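Side-chain contact in replicative DNA helicase (Mycobacterium smegmatis, PDB 6OWN), which is an intein splicing domain that interrupts a probable replicative DNA helicase and excises itself by protein splicing, a reaction reversibly inhibited by zinc: residues 14-17 against 18-21. Sequence-based numbering, arbitrary orientation.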
loop_
_atom_site.group_PDB
_atom_site.type_symbol
_atom_site.label_atom_id
_atom_site.label_comp_id
_atom_site.label_asym_id
_atom_site.label_seq_id
_atom_site.Cartn_x
_atom_site.Cartn_y
_atom_site.Cartn_z
ATOM N N TRP A 14 -0.902 8.695 12.545
ATOM C CA TRP A 14 -0.554 7.381 12.016
ATOM C C TRP A 14 -1.483 6.306 12.573
ATOM O O TRP A 14 -1.962 6.397 13.708
ATOM C CB TRP A 14 0.901 7.011 12.349
ATOM C CG TRP A 14 1.931 7.847 11.620
ATOM C CD1 TRP A 14 2.523 8.993 12.069
ATOM C CD2 TRP A 14 2.481 7.596 10.318
ATOM N NE1 TRP A 14 3.400 9.479 11.124
ATOM C CE2 TRP A 14 3.396 8.634 10.043
ATOM C CE3 TRP A 14 2.286 6.601 9.360
ATOM C CZ2 TRP A 14 4.117 8.696 8.849
ATOM C CZ3 TRP A 14 3.007 6.662 8.177
ATOM C CH2 TRP A 14 3.902 7.703 7.928
ATOM N N THR A 15 -1.720 5.280 11.755
ATOM C CA THR A 15 -2.348 4.025 12.169
ATOM C C THR A 15 -1.563 2.896 11.504
ATOM O O THR A 15 -0.473 3.110 10.966
ATOM C CB THR A 15 -3.846 4.002 11.815
ATOM O OG1 THR A 15 -4.477 2.881 12.444
ATOM C CG2 THR A 15 -4.064 3.905 10.308
ATOM N N THR A 16 -2.096 1.683 11.545
ATOM C CA THR A 16 -1.504 0.560 10.825
ATOM C C THR A 16 -2.600 -0.154 10.053
ATOM O O THR A 16 -3.796 0.034 10.302
ATOM C CB THR A 16 -0.787 -0.435 11.757
ATOM O OG1 THR A 16 -1.734 -1.047 12.644
ATOM C CG2 THR A 16 0.306 0.251 12.579
ATOM N N MET A 17 -2.175 -0.998 9.113
ATOM C CA MET A 17 -3.136 -1.812 8.382
ATOM C C MET A 17 -3.873 -2.748 9.327
ATOM O O MET A 17 -5.013 -3.124 9.054
ATOM C CB MET A 17 -2.434 -2.599 7.273
ATOM C CG MET A 17 -3.369 -3.442 6.415
ATOM S SD MET A 17 -4.680 -2.469 5.654
ATOM C CE MET A 17 -3.812 -1.719 4.274
ATOM N N GLY A 18 -3.245 -3.104 10.454
ATOM C CA GLY A 18 -3.895 -3.965 11.431
ATOM C C GLY A 18 -4.997 -3.269 12.206
ATOM O O GLY A 18 -5.982 -3.908 12.588
ATOM N N ASP A 19 -4.862 -1.956 12.422
ATOM C CA ASP A 19 -5.741 -1.171 13.285
ATOM C C ASP A 19 -6.816 -0.383 12.547
ATOM O O ASP A 19 -7.851 -0.071 13.144
ATOM C CB ASP A 19 -4.922 -0.168 14.107
ATOM C CG ASP A 19 -3.932 -0.835 15.032
ATOM O OD1 ASP A 19 -4.269 -1.887 15.612
ATOM O OD2 ASP A 19 -2.808 -0.306 15.177
ATOM N N VAL A 20 -6.600 -0.017 11.283
ATOM C CA VAL A 20 -7.506 0.909 10.617
ATOM C C VAL A 20 -8.876 0.259 10.446
ATOM O O VAL A 20 -8.987 -0.934 10.144
ATOM C CB VAL A 20 -6.902 1.365 9.275
ATOM C CG1 VAL A 20 -6.753 0.184 8.300
ATOM C CG2 VAL A 20 -7.729 2.487 8.655
ATOM N N ALA A 21 -9.930 1.042 10.655
ATOM C CA ALA A 21 -11.296 0.541 10.625
ATOM C C ALA A 21 -12.106 1.244 9.543
ATOM O O ALA A 21 -11.810 2.379 9.158
ATOM C CB ALA A 21 -11.974 0.733 11.988
#
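A tight turn swings the chain sharply away at the end of strand 13-16, and Thr16 closes it onto Asp19 and Val20. Its carbonyl oxygen takes two backbone donors, both through bent N-H...O bonds. Asp19 N, 3.1 Å from Thr16 O, approaches from above the carbonyl plane and closes a type I beta turn over Met17 and Gly18. Val20 N, 3.0 Å from Thr16 O, lies almost in line with the C=O bond (168°) and adds an i+4 bond, so that an alpha turn encloses the beta turn. With chi1 at 64°, Thr16 OG1 sits between the backbone N and the carbonyl carbon, within reach of both the carboxylate and the backbone N of Asp19. There it gives a weak bond to Asp19 OD2, 2.8 Å from Thr16 OG1, and weakly accepts from Asp19 N. In the Hint fold of inteins this turn leads from the 7-10/13-16 hairpin towards strand 25-27. The side chains of Thr15 and Val20 cross at about a right angle, with Thr15 CG2 3.9 Å from Val20 CB, and both pack on Leu26. Met17 SD makes a loose apolar contact with Val20 CG1 at 4.3 Å. Val119 touches the side chains of Met17 and Val20, and a bound zinc ion lies about 4 Å from the Met17 side chain.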